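Local coordinates for cystathionine gamma-lyase (Saccharomyces cerevisiae, PDB 1N8P), which is a pyridoxal-5'-phosphate-dependent enzyme of the Cys/Met metabolism family, and assembles from four chains with pyridoxal-5'-phosphate bound in its pocket, at residues A[140-145]-A[173-178]; A[194-199]-A[216-221]; A[321-326]-A[342-347]. All coordinates share one frame; numbering follows the deposited sequence.

Interactions 1 and 2 belong to one seven-stranded sheet, while interaction 3 sets the end of helix 316-325 against a strand of the separate five-stranded sheet. The first two have centres 10 Å apart and meet directly where strands 174-178 and 196-200 run as neighbours: D195 OD2 probably accepts from L175 N (2.7 Å), and V198 CG2 packs on V176 CG1 (3.5 Å). Interaction 1 reaches the pyridoxal-5'-phosphate pocket through D178; in interaction 2 the V198 side chain stays about 7 Å from pyridoxal-5'-phosphate. Interaction 3 touches neither: its nearest atoms lie about 11 Å from those of interaction 1 and about 17 Å from those of interaction 2.

Interaction 1: A[140-145]-A[173-178]; sequences KLVWIE and VILVVD. With PLP (pyridoxal-5'-phosphate), chain E.
W143 CG and V176 CG1 both stand anti to their backbone N (chi1 -165° and 177°), which turns the V176 methyl over one face of the indole. This CH-pi contact puts V176 CG1 3.7 Å from the centroid of the W143 six-membered ring. The two residues pair across neighbouring parallel strands of a beta-alpha-beta crossover, in which helix 157-167 connects strand 139-144 to strand 174-178 within the large mixed sheet. The backbone bonds run in the alternating parallel pattern: V142 binds I174 and V176, and I144 binds V176 and D178, each through its own N and O. The I144 N to V176 O bond is close to straight (2.8 Å, 169° at the hydrogen), whereas the bond from I174 N to K140 O is weak. On the W143 face, L141 CD1 packs on V176 CG2 (3.4 Å), and helix 79-88 covers L141 and W143. On the other face, L175 CD1 touches both V142 CG1 (3.5 Å) and I144 CD1 (3.4 Å); helix 157-167 covers this face, V160 against L175 and I144, I164 against V142. At its C-terminal end strand 174-178 brings D178 into the pyridoxal-5'-phosphate pocket, with E145 next to it. There T180 OG1 is hydrogen-bonded to D178 OD1, E145 CG is 4.1 Å from D178 CB, and D178 OD1 comes within 3.5 Å of C2A of pyridoxal-5'-phosphate.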
ATOM      1  N   LYS A 140      17.064  18.336  33.643  1.00 62.80           N
ATOM      2  CA  LYS A 140      15.892  17.528  33.903  1.00 59.23           C
ATOM      3  C   LYS A 140      15.951  16.227  33.106  1.00 59.56           C
ATOM      4  O   LYS A 140      15.232  15.272  33.407  1.00 57.39           O
ATOM      5  CB  LYS A 140      14.646  18.313  33.507  1.00 64.11           C
ATOM      6  CG  LYS A 140      14.489  19.659  34.216  1.00 65.90           C
ATOM      7  CD  LYS A 140      13.978  19.495  35.632  1.00 61.52           C
ATOM      8  CE  LYS A 140      12.603  18.880  35.627  1.00 57.38           C
ATOM      9  NZ  LYS A 140      12.034  18.840  36.984  1.00 58.61           N
ATOM     10  N   LEU A 141      16.816  16.187  32.095  1.00 57.18           N
ATOM     11  CA  LEU A 141      16.929  15.005  31.249  1.00 52.08           C
ATOM     12  C   LEU A 141      18.375  14.568  31.152  1.00 48.60           C
ATOM     13  O   LEU A 141      19.273  15.390  31.190  1.00 42.37           O
ATOM     14  CB  LEU A 141      16.383  15.314  29.823  1.00 47.52           C
ATOM     15  CG  LEU A 141      16.350  14.267  28.666  1.00 48.72           C
ATOM     16  CD1 LEU A 141      15.145  13.360  28.768  1.00 44.25           C
ATOM     17  CD2 LEU A 141      16.273  14.969  27.322  1.00 51.06           C
ATOM     18  N   VAL A 142      18.584  13.260  31.047  1.00 50.44           N
ATOM     19  CA  VAL A 142      19.913  12.672  30.853  1.00 51.06           C
ATOM     20  C   VAL A 142      19.675  11.718  29.686  1.00 44.94           C
ATOM     21  O   VAL A 142      18.898  10.755  29.812  1.00 38.07           O
ATOM     22  CB  VAL A 142      20.410  11.863  32.078  1.00 50.83           C
ATOM     23  CG1 VAL A 142      21.784  11.304  31.811  1.00 48.22           C
ATOM     24  CG2 VAL A 142      20.488  12.747  33.272  1.00 53.42           C
ATOM     25  N   TRP A 143      20.319  12.004  28.557  1.00 37.32           N
ATOM     26  CA  TRP A 143      20.148  11.189  27.368  1.00 40.71           C
ATOM     27  C   TRP A 143      21.351  10.301  27.140  1.00 42.21           C
ATOM     28  O   TRP A 143      22.470  10.782  27.041  1.00 46.60           O
ATOM     29  CB  TRP A 143      19.919  12.094  26.164  1.00 42.22           C
ATOM     30  CG  TRP A 143      19.370  11.408  24.934  1.00 48.19           C
ATOM     31  CD1 TRP A 143      20.083  10.771  23.964  1.00 43.32           C
ATOM     32  CD2 TRP A 143      17.996  11.352  24.524  1.00 45.76           C
ATOM     33  NE1 TRP A 143      19.245  10.329  22.978  1.00 45.99           N
ATOM     34  CE2 TRP A 143      17.957  10.673  23.294  1.00 46.21           C
ATOM     35  CE3 TRP A 143      16.799  11.812  25.077  1.00 45.90           C
ATOM     36  CZ2 TRP A 143      16.763  10.439  22.602  1.00 45.47           C
ATOM     37  CZ3 TRP A 143      15.617  11.578  24.389  1.00 46.19           C
ATOM     38  CH2 TRP A 143      15.611  10.899  23.165  1.00 44.73           C
ATOM     39  N   ILE A 144      21.106   8.998  27.073  1.00 42.79           N
ATOM     40  CA  ILE A 144      22.157   8.019  26.852  1.00 46.98           C
ATOM     41  C   ILE A 144      21.933   7.229  25.568  1.00 44.60           C
ATOM     42  O   ILE A 144      20.883   6.641  25.368  1.00 43.75           O
ATOM     43  CB  ILE A 144      22.226   7.019  28.000  1.00 50.38           C
ATOM     44  CG1 ILE A 144      22.674   7.718  29.278  1.00 45.77           C
ATOM     45  CG2 ILE A 144      23.165   5.899  27.648  1.00 44.98           C
ATOM     46  CD1 ILE A 144      22.715   6.771  30.486  1.00 46.82           C
ATOM     47  N   GLU A 145      22.945   7.221  24.715  1.00 42.57           N
ATOM     48  CA  GLU A 145      22.898   6.514  23.454  1.00 45.87           C
ATOM     49  C   GLU A 145      23.812   5.320  23.705  1.00 48.25           C
ATOM     50  O   GLU A 145      24.939   5.298  23.249  1.00 43.19           O
ATOM     51  CB  GLU A 145      23.458   7.423  22.368  1.00 42.81           C
ATOM     52  CG  GLU A 145      23.192   7.007  20.953  1.00 55.83           C
ATOM     53  CD  GLU A 145      23.798   7.981  19.974  1.00 63.88           C
ATOM     54  OE1 GLU A 145      25.043   8.043  19.914  1.00 68.68           O
ATOM     55  OE2 GLU A 145      23.037   8.693  19.276  1.00 67.74           O
ATOM     56  N   VAL A 173      14.625  14.041  37.571  1.00 60.05           N
ATOM     57  CA  VAL A 173      15.477  13.930  36.400  1.00 52.60           C
ATOM     58  C   VAL A 173      15.266  12.573  35.761  1.00 52.70           C
ATOM     59  O   VAL A 173      15.684  11.567  36.314  1.00 55.77           O
ATOM     60  CB  VAL A 173      16.965  14.103  36.776  1.00 51.71           C
ATOM     61  CG1 VAL A 173      17.873  13.722  35.614  1.00 40.30           C
ATOM     62  CG2 VAL A 173      17.219  15.543  37.145  1.00 55.29           C
ATOM     63  N   ILE A 174      14.600  12.545  34.603  1.00 50.03           N
ATOM     64  CA  ILE A 174      14.358  11.294  33.891  1.00 47.72           C
ATOM     65  C   ILE A 174      15.531  10.937  32.978  1.00 44.22           C
ATOM     66  O   ILE A 174      16.138  11.798  32.341  1.00 47.21           O
ATOM     67  CB  ILE A 174      13.084  11.370  33.017  1.00 53.88           C
ATOM     68  CG1 ILE A 174      13.285  12.364  31.874  1.00 51.99           C
ATOM     69  CG2 ILE A 174      11.894  11.789  33.865  1.00 53.55           C
ATOM     70  CD1 ILE A 174      12.036  12.608  31.087  1.00 58.06           C
ATOM     71  N   LEU A 175      15.842   9.657  32.923  1.00 40.28           N
ATOM     72  CA  LEU A 175      16.923   9.150  32.087  1.00 44.09           C
ATOM     73  C   LEU A 175      16.352   8.450  30.832  1.00 41.85           C
ATOM     74  O   LEU A 175      15.574   7.491  30.932  1.00 33.41           O
ATOM     75  CB  LEU A 175      17.766   8.147  32.896  1.00 38.74           C
ATOM     76  CG  LEU A 175      18.892   7.385  32.207  1.00 30.84           C
ATOM     77  CD1 LEU A 175      19.980   8.352  31.838  1.00 29.23           C
ATOM     78  CD2 LEU A 175      19.430   6.318  33.115  1.00 29.05           C
ATOM     79  N   VAL A 176      16.737   8.933  29.655  1.00 39.11           N
ATOM     80  CA  VAL A 176      16.276   8.309  28.416  1.00 41.75           C
ATOM     81  C   VAL A 176      17.446   7.590  27.750  1.00 41.05           C
ATOM     82  O   VAL A 176      18.547   8.130  27.699  1.00 41.71           O
ATOM     83  CB  VAL A 176      15.724   9.344  27.430  1.00 38.47           C
ATOM     84  CG1 VAL A 176      15.343   8.667  26.175  1.00 43.22           C
ATOM     85  CG2 VAL A 176      14.508  10.056  28.013  1.00 35.53           C
ATOM     86  N   VAL A 177      17.213   6.367  27.268  1.00 42.97           N
ATOM     87  CA  VAL A 177      18.254   5.593  26.577  1.00 34.62           C
ATOM     88  C   VAL A 177      17.825   5.205  25.164  1.00 34.53           C
ATOM     89  O   VAL A 177      16.773   4.578  24.981  1.00 38.28           O
ATOM     90  CB  VAL A 177      18.619   4.326  27.336  1.00 33.61           C
ATOM     91  CG1 VAL A 177      19.583   3.497  26.525  1.00 32.88           C
ATOM     92  CG2 VAL A 177      19.279   4.682  28.639  1.00 36.17           C
ATOM     93  N   ASP A 178      18.644   5.619  24.183  1.00 33.25           N
ATOM     94  CA  ASP A 178      18.441   5.358  22.754  1.00 28.22           C
ATOM     95  C   ASP A 178      18.932   3.960  22.545  1.00 28.92           C
ATOM     96  O   ASP A 178      20.133   3.738  22.555  1.00 32.54           O
ATOM     97  CB  ASP A 178      19.295   6.288  21.900  1.00 29.22           C
ATOM     98  CG  ASP A 178      18.827   6.357  20.463  1.00 33.85           C
ATOM     99  OD1 ASP A 178      18.681   5.306  19.809  1.00 32.14           O
ATOM    100  OD2 ASP A 178      18.600   7.479  19.977  1.00 40.80           O
TER
HETATM  101  N1  PLP E 400      18.786   8.058  16.273  1.00 63.84           N
HETATM  102  C2  PLP E 400      19.651   7.041  15.927  1.00 66.19           C
HETATM  103  C2A PLP E 400      20.476   6.477  17.078  1.00 62.39           C
HETATM  104  C3  PLP E 400      19.654   6.633  14.492  1.00 66.73           C
HETATM  105  O3  PLP E 400      20.506   5.605  14.260  1.00 70.00           O
HETATM  106  C4  PLP E 400      18.806   7.287  13.548  1.00 59.54           C
HETATM  107  C4A PLP E 400      18.842   6.901  12.095  1.00 59.52           C
HETATM  108  C5  PLP E 400      17.924   8.371  14.066  1.00 56.73           C
HETATM  109  C6  PLP E 400      17.938   8.717  15.406  1.00 63.44           C
HETATM  110  C5A PLP E 400      16.942   9.031  13.085  1.00 54.93           C
HETATM  111  O4P PLP E 400      15.661   8.427  13.070  1.00 41.50           O
HETATM  112  P   PLP E 400      14.528   9.036  12.181  1.00 38.73           P
HETATM  113  O1P PLP E 400      13.486   8.040  12.249  1.00 49.06           O
HETATM  114  O2P PLP E 400      15.110   9.171  10.790  1.00 51.55           O
HETATM  115  O3P PLP E 400      14.272  10.325  12.804  1.00 43.50           O

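Interaction 2: A[194-199]-A[216-221]; sequences ADIVVH and LATNNK
I196 overlaps L216 diagonally across two antiparallel strands, its CG2 methyl resting 3.8 Å from L216 CG. With CG1 turned beside the backbone N (chi1 -41°), I196 leaves CG2 anti to that N and directed to strand 214-218. I196 and T218 lie side by side and point the same way, although the closeness of their methyls in the model is doubtful. V197 and A217, on the reverse face, form the hydrogen-bonded pair. V197 N donates to A217 O (3.1 Å, 167° at the hydrogen), and A217 N returns a more bent bond to V197 O (3.0 Å, 145°); both donors lie in the plane of the carbonyl they reach. The V197 CG2 methyl also packs on A217 CB at 3.8 Å. One step along, V198 and L216 make a non-hydrogen-bonded pair with CA atoms 4.5 Å apart.

Strand 214-218 is antiparallel to both its neighbours in a sheet whose other strands run parallel, the arrangement known from the large domain of fold-type I pyridoxal-5'-phosphate enzymes. Helices 79-88 and 221-234 cover the face of I196 and L216, the second of them starting right after N220 at its N-cap. Just ahead of strand 196-200, the D195 carboxylate turns to the neighbouring strand 174-178, where OD2 accepts a hydrogen bond from L175 N. Strands 196-200 and 214-218 are joined here by two reciprocal backbone hydrogen bonds, and their buried side chains add apolar contact, which implies a pairing held in its polar part by the main chain.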
ATOM      1  N   ALA A 194      16.089   3.191  33.722  1.00 46.70           N
ATOM      2  CA  ALA A 194      16.001   4.100  32.597  1.00 44.45           C
ATOM      3  C   ALA A 194      14.530   4.422  32.659  1.00 42.79           C
ATOM      4  O   ALA A 194      13.721   3.545  32.950  1.00 41.63           O
ATOM      5  CB  ALA A 194      16.350   3.372  31.284  1.00 44.77           C
ATOM      6  N   ASP A 195      14.176   5.672  32.422  1.00 41.56           N
ATOM      7  CA  ASP A 195      12.784   6.049  32.507  1.00 42.44           C
ATOM      8  C   ASP A 195      12.093   5.943  31.167  1.00 44.66           C
ATOM      9  O   ASP A 195      10.875   5.728  31.116  1.00 45.31           O
ATOM     10  CB  ASP A 195      12.670   7.453  33.078  1.00 46.09           C
ATOM     11  CG  ASP A 195      13.273   7.553  34.451  1.00 45.47           C
ATOM     12  OD1 ASP A 195      12.735   6.920  35.377  1.00 49.96           O
ATOM     13  OD2 ASP A 195      14.289   8.252  34.605  1.00 46.41           O
ATOM     14  N   ILE A 196      12.868   6.072  30.092  1.00 42.47           N
ATOM     15  CA  ILE A 196      12.316   5.954  28.747  1.00 42.49           C
ATOM     16  C   ILE A 196      13.313   5.319  27.783  1.00 43.72           C
ATOM     17  O   ILE A 196      14.514   5.606  27.846  1.00 40.28           O
ATOM     18  CB  ILE A 196      11.910   7.328  28.139  1.00 36.99           C
ATOM     19  CG1 ILE A 196      11.246   8.210  29.176  1.00 40.08           C
ATOM     20  CG2 ILE A 196      10.867   7.132  27.074  1.00 36.56           C
ATOM     21  CD1 ILE A 196      10.755   9.521  28.601  1.00 38.99           C
ATOM     22  N   VAL A 197      12.792   4.461  26.898  1.00 47.36           N
ATOM     23  CA  VAL A 197      13.570   3.793  25.851  1.00 39.96           C
ATOM     24  C   VAL A 197      13.086   4.365  24.550  1.00 38.39           C
ATOM     25  O   VAL A 197      11.894   4.291  24.259  1.00 40.72           O
ATOM     26  CB  VAL A 197      13.280   2.316  25.733  1.00 39.00           C
ATOM     27  CG1 VAL A 197      14.576   1.551  25.829  1.00 48.12           C
ATOM     28  CG2 VAL A 197      12.289   1.889  26.771  1.00 41.21           C
ATOM     29  N   VAL A 198      14.003   4.924  23.770  1.00 38.27           N
ATOM     30  CA  VAL A 198      13.674   5.511  22.466  1.00 36.84           C
ATOM     31  C   VAL A 198      14.232   4.626  21.342  1.00 33.21           C
ATOM     32  O   VAL A 198      15.250   3.964  21.516  1.00 42.76           O
ATOM     33  CB  VAL A 198      14.289   6.914  22.325  1.00 34.81           C
ATOM     34  CG1 VAL A 198      14.139   7.399  20.933  1.00 42.11           C
ATOM     35  CG2 VAL A 198      13.613   7.871  23.254  1.00 38.64           C
ATOM     36  N   HIS A 199      13.557   4.590  20.203  1.00 30.14           N
ATOM     37  CA  HIS A 199      14.029   3.802  19.072  1.00 24.48           C
ATOM     38  C   HIS A 199      13.675   4.504  17.806  1.00 32.97           C
ATOM     39  O   HIS A 199      12.665   5.203  17.716  1.00 24.08           O
ATOM     40  CB  HIS A 199      13.339   2.477  18.948  1.00 24.60           C
ATOM     41  CG  HIS A 199      13.742   1.471  19.966  1.00 30.45           C
ATOM     42  ND1 HIS A 199      14.754   0.566  19.746  1.00 32.29           N
ATOM     43  CD2 HIS A 199      13.197   1.149  21.162  1.00 27.47           C
ATOM     44  CE1 HIS A 199      14.814  -0.278  20.757  1.00 35.79           C
ATOM     45  NE2 HIS A 199      13.879   0.052  21.629  1.00 43.06           N
ATOM     46  N   LEU A 216       8.698   4.817  21.577  1.00 36.55           N
ATOM     47  CA  LEU A 216       9.283   4.830  22.904  1.00 30.17           C
ATOM     48  C   LEU A 216       8.449   3.886  23.744  1.00 34.35           C
ATOM     49  O   LEU A 216       7.343   3.460  23.346  1.00 30.14           O
ATOM     50  CB  LEU A 216       9.291   6.265  23.474  1.00 22.99           C
ATOM     51  CG  LEU A 216       8.245   7.007  24.341  1.00 33.42           C
ATOM     52  CD1 LEU A 216       8.035   8.448  23.809  1.00 25.08           C
ATOM     53  CD2 LEU A 216       6.926   6.281  24.365  1.00 30.58           C
ATOM     54  N   ALA A 217       9.011   3.519  24.886  1.00 38.63           N
ATOM     55  CA  ALA A 217       8.328   2.669  25.851  1.00 34.73           C
ATOM     56  C   ALA A 217       8.753   3.121  27.256  1.00 39.82           C
ATOM     57  O   ALA A 217       9.890   3.589  27.466  1.00 34.66           O
ATOM     58  CB  ALA A 217       8.687   1.217  25.630  1.00 28.79           C
ATOM     59  N   THR A 218       7.813   3.024  28.196  1.00 41.93           N
ATOM     60  CA  THR A 218       8.047   3.363  29.600  1.00 41.54           C
ATOM     61  C   THR A 218       7.029   2.650  30.476  1.00 49.66           C
ATOM     62  O   THR A 218       5.923   2.313  30.045  1.00 49.44           O
ATOM     63  CB  THR A 218       7.917   4.844  29.908  1.00 31.86           C
ATOM     64  OG1 THR A 218       6.588   5.261  29.622  1.00 37.97           O
ATOM     65  CG2 THR A 218       8.869   5.653  29.075  1.00 44.63           C
ATOM     66  N   ASN A 219       7.434   2.433  31.723  1.00 57.03           N
ATOM     67  CA  ASN A 219       6.636   1.764  32.735  1.00 47.25           C
ATOM     68  C   ASN A 219       5.955   2.819  33.578  1.00 48.98           C
ATOM     69  O   ASN A 219       4.998   2.537  34.283  1.00 55.35           O
ATOM     70  CB  ASN A 219       7.562   0.917  33.589  1.00 38.57           C
ATOM     71  CG  ASN A 219       8.005  -0.327  32.882  1.00 32.78           C
ATOM     72  OD1 ASN A 219       9.097  -0.828  33.100  1.00 35.02           O
ATOM     73  ND2 ASN A 219       7.139  -0.849  32.037  1.00 37.85           N
ATOM     74  N   ASN A 220       6.456   4.043  33.470  1.00 47.85           N
ATOM     75  CA  ASN A 220       5.967   5.195  34.212  1.00 48.38           C
ATOM     76  C   ASN A 220       4.651   5.730  33.644  1.00 56.95           C
ATOM     77  O   ASN A 220       4.652   6.500  32.679  1.00 63.44           O
ATOM     78  CB  ASN A 220       7.046   6.271  34.157  1.00 47.41           C
ATOM     79  CG  ASN A 220       6.725   7.466  34.993  1.00 47.82           C
ATOM     80  OD1 ASN A 220       7.568   8.329  35.204  1.00 48.67           O
ATOM     81  ND2 ASN A 220       5.504   7.533  35.474  1.00 52.86           N
ATOM     82  N   LYS A 221       3.528   5.357  34.258  1.00 57.78           N
ATOM     83  CA  LYS A 221       2.222   5.787  33.764  1.00 53.62           C
ATOM     84  C   LYS A 221       1.971   7.280  33.655  1.00 54.80           C
ATOM     85  O   LYS A 221       1.253   7.709  32.769  1.00 61.59           O
ATOM     86  CB  LYS A 221       1.118   5.171  34.602  1.00 53.20           C
ATOM     87  CG  LYS A 221      -0.278   5.460  34.103  1.00 54.23           C
ATOM     88  CD  LYS A 221      -1.281   4.767  35.018  1.00 63.73           C
ATOM     89  CE  LYS A 221      -2.717   5.104  34.693  1.00 64.51           C
ATOM     90  NZ  LYS A 221      -3.591   4.747  35.842  1.00 64.74           N
TER

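Interaction 3: A[321-326]-A[342-347]; sequences KFASST and LEVPAV
L342 drives its side chain at the last turn of helix 316-325, with its two methyls parted between F322 and A323. The setting is a helix-on-sheet layer of the C-terminal alpha/beta region: strand 341-343 belongs to a five-stranded mixed sheet, and this helix packs on it. L342 CD1 approaches the F322 ring obliquely, closest to CE2 (3.3 Å), while CD2 turns to the backbone at A323 O (3.5 Å). F322 carries its ring anti to the backbone N (chi1 -176°), which swings it across the L342 side chain at a slant. T326, just past the helix, meets L342 tip to tip, CG2 to CD1 at 3.7 Å. The same T326 CG2 stands above one face of the F322 ring, offset toward its rim, so that the leucine methyl, the threonine methyl and the phenyl ring form one apolar cluster. A323 CB reaches across more loosely to V344 CG2 (4.2 Å).

F310 meets F322 edge-to-face, and I384 and A387 of helix 377-392 also touch that ring. P40 of the second subunit packs on A323, which places the contact beside a subunit interface. The contacts between the two segments are nonpolar or van der Waals. Polar groups near the helix end bond elsewhere: T326 OG1 weakly to F329 O, while K321 O accepts S325 N at 2.8 Å and S325 OG at 2.9 Å, the hydroxyl above the carbonyl plane.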
ATOM      1  N   LYS A 321      38.111   4.358  -0.274  1.00 66.27           N
ATOM      2  CA  LYS A 321      38.340   3.258  -1.204  1.00 61.68           C
ATOM      3  C   LYS A 321      37.493   2.053  -0.791  1.00 62.67           C
ATOM      4  O   LYS A 321      36.650   1.579  -1.553  1.00 64.78           O
ATOM      5  CB  LYS A 321      39.817   2.881  -1.180  1.00 62.67           C
ATOM      6  CG  LYS A 321      40.200   1.747  -2.100  1.00 65.55           C
ATOM      7  CD  LYS A 321      40.273   2.222  -3.526  1.00 65.21           C
ATOM      8  CE  LYS A 321      41.020   1.231  -4.380  1.00 68.06           C
ATOM      9  NZ  LYS A 321      41.473   1.888  -5.637  1.00 70.00           N
ATOM     10  N   PHE A 322      37.750   1.560   0.417  1.00 56.42           N
ATOM     11  CA  PHE A 322      37.030   0.437   0.995  1.00 52.13           C
ATOM     12  C   PHE A 322      35.540   0.657   0.789  1.00 50.88           C
ATOM     13  O   PHE A 322      34.842  -0.179   0.256  1.00 51.88           O
ATOM     14  CB  PHE A 322      37.316   0.373   2.492  1.00 49.95           C
ATOM     15  CG  PHE A 322      36.712  -0.805   3.178  1.00 44.23           C
ATOM     16  CD1 PHE A 322      37.364  -2.015   3.185  1.00 39.61           C
ATOM     17  CD2 PHE A 322      35.490  -0.701   3.829  1.00 40.80           C
ATOM     18  CE1 PHE A 322      36.813  -3.106   3.827  1.00 44.30           C
ATOM     19  CE2 PHE A 322      34.937  -1.792   4.471  1.00 37.15           C
ATOM     20  CZ  PHE A 322      35.602  -2.994   4.470  1.00 36.46           C
ATOM     21  N   ALA A 323      35.055   1.808   1.207  1.00 48.87           N
ATOM     22  CA  ALA A 323      33.655   2.113   1.076  1.00 49.63           C
ATOM     23  C   ALA A 323      33.099   1.924  -0.333  1.00 53.03           C
ATOM     24  O   ALA A 323      31.887   1.992  -0.528  1.00 55.77           O
ATOM     25  CB  ALA A 323      33.403   3.530   1.554  1.00 49.85           C
ATOM     26  N   SER A 324      33.961   1.691  -1.316  1.00 53.04           N
ATOM     27  CA  SER A 324      33.480   1.512  -2.681  1.00 57.38           C
ATOM     28  C   SER A 324      33.888   0.187  -3.315  1.00 59.92           C
ATOM     29  O   SER A 324      33.181  -0.360  -4.147  1.00 63.12           O
ATOM     30  CB  SER A 324      33.975   2.655  -3.553  1.00 62.56           C
ATOM     31  OG  SER A 324      33.604   3.910  -3.008  1.00 66.88           O
ATOM     32  N   SER A 325      35.038  -0.321  -2.916  1.00 60.99           N
ATOM     33  CA  SER A 325      35.545  -1.564  -3.449  1.00 58.17           C
ATOM     34  C   SER A 325      34.642  -2.727  -3.074  1.00 54.50           C
ATOM     35  O   SER A 325      34.705  -3.780  -3.692  1.00 57.83           O
ATOM     36  CB  SER A 325      36.962  -1.797  -2.907  1.00 60.08           C
ATOM     37  OG  SER A 325      37.759  -0.626  -3.057  1.00 54.46           O
ATOM     38  N   THR A 326      33.800  -2.526  -2.065  1.00 55.74           N
ATOM     39  CA  THR A 326      32.877  -3.560  -1.566  1.00 53.85           C
ATOM     40  C   THR A 326      31.748  -3.895  -2.527  1.00 55.83           C
ATOM     41  O   THR A 326      31.094  -3.013  -3.082  1.00 58.44           O
ATOM     42  CB  THR A 326      32.195  -3.150  -0.272  1.00 49.48           C
ATOM     43  OG1 THR A 326      31.664  -1.832  -0.442  1.00 53.39           O
ATOM     44  CG2 THR A 326      33.159  -3.200   0.902  1.00 42.84           C
ATOM     45  N   LEU A 342      27.722   0.315   4.516  1.00 44.51           N
ATOM     46  CA  LEU A 342      28.944   0.793   5.121  1.00 47.81           C
ATOM     47  C   LEU A 342      29.053   2.292   4.871  1.00 48.21           C
ATOM     48  O   LEU A 342      28.619   2.806   3.849  1.00 47.14           O
ATOM     49  CB  LEU A 342      30.142  -0.002   4.610  1.00 40.69           C
ATOM     50  CG  LEU A 342      31.001   0.474   3.460  1.00 42.08           C
ATOM     51  CD1 LEU A 342      32.112  -0.520   3.287  1.00 39.95           C
ATOM     52  CD2 LEU A 342      30.190   0.601   2.196  1.00 41.97           C
ATOM     53  N   GLU A 343      29.594   3.000   5.845  1.00 55.32           N
ATOM     54  CA  GLU A 343      29.695   4.450   5.749  1.00 58.48           C
ATOM     55  C   GLU A 343      30.962   4.960   6.437  1.00 59.86           C
ATOM     56  O   GLU A 343      31.605   4.229   7.193  1.00 60.00           O
ATOM     57  CB  GLU A 343      28.423   5.049   6.374  1.00 54.68           C
ATOM     58  CG  GLU A 343      28.448   6.504   6.668  1.00 51.32           C
ATOM     59  CD  GLU A 343      28.435   6.780   8.155  1.00 53.24           C
ATOM     60  OE1 GLU A 343      28.998   5.981   8.931  1.00 43.95           O
ATOM     61  OE2 GLU A 343      27.876   7.816   8.549  1.00 53.37           O
ATOM     62  N   VAL A 344      31.335   6.199   6.141  1.00 62.93           N
ATOM     63  CA  VAL A 344      32.512   6.830   6.741  1.00 64.95           C
ATOM     64  C   VAL A 344      32.000   8.029   7.516  1.00 63.49           C
ATOM     65  O   VAL A 344      31.984   9.136   7.002  1.00 69.92           O
ATOM     66  CB  VAL A 344      33.489   7.337   5.667  1.00 65.43           C
ATOM     67  CG1 VAL A 344      34.648   8.056   6.328  1.00 64.10           C
ATOM     68  CG2 VAL A 344      33.981   6.174   4.816  1.00 65.45           C
ATOM     69  N   PRO A 345      31.587   7.825   8.770  1.00 61.33           N
ATOM     70  CA  PRO A 345      31.064   8.914   9.589  1.00 62.03           C
ATOM     71  C   PRO A 345      31.628  10.296   9.326  1.00 60.21           C
ATOM     72  O   PRO A 345      30.885  11.267   9.241  1.00 60.19           O
ATOM     73  CB  PRO A 345      31.324   8.431  11.017  1.00 66.24           C
ATOM     74  CG  PRO A 345      32.346   7.337  10.858  1.00 64.57           C
ATOM     75  CD  PRO A 345      31.904   6.669   9.615  1.00 61.18           C
ATOM     76  N   ALA A 346      32.941  10.373   9.186  1.00 61.37           N
ATOM     77  CA  ALA A 346      33.626  11.638   8.963  1.00 59.45           C
ATOM     78  C   ALA A 346      33.016  12.456   7.859  1.00 58.15           C
ATOM     79  O   ALA A 346      32.604  13.596   8.068  1.00 58.23           O
ATOM     80  CB  ALA A 346      35.079  11.388   8.651  1.00 56.16           C
ATOM     81  N   VAL A 347      32.971  11.880   6.670  1.00 60.22           N
ATOM     82  CA  VAL A 347      32.421  12.582   5.524  1.00 63.85           C
ATOM     83  C   VAL A 347      30.900  12.535   5.447  1.00 62.58           C
ATOM     84  O   VAL A 347      30.230  13.530   5.688  1.00 69.23           O
ATOM     85  CB  VAL A 347      33.020  12.026   4.242  1.00 64.77           C
ATOM     86  CG1 VAL A 347      34.509  12.318   4.214  1.00 60.75           C
ATOM     87  CG2 VAL A 347      32.794  10.532   4.179  1.00 64.84           C
TER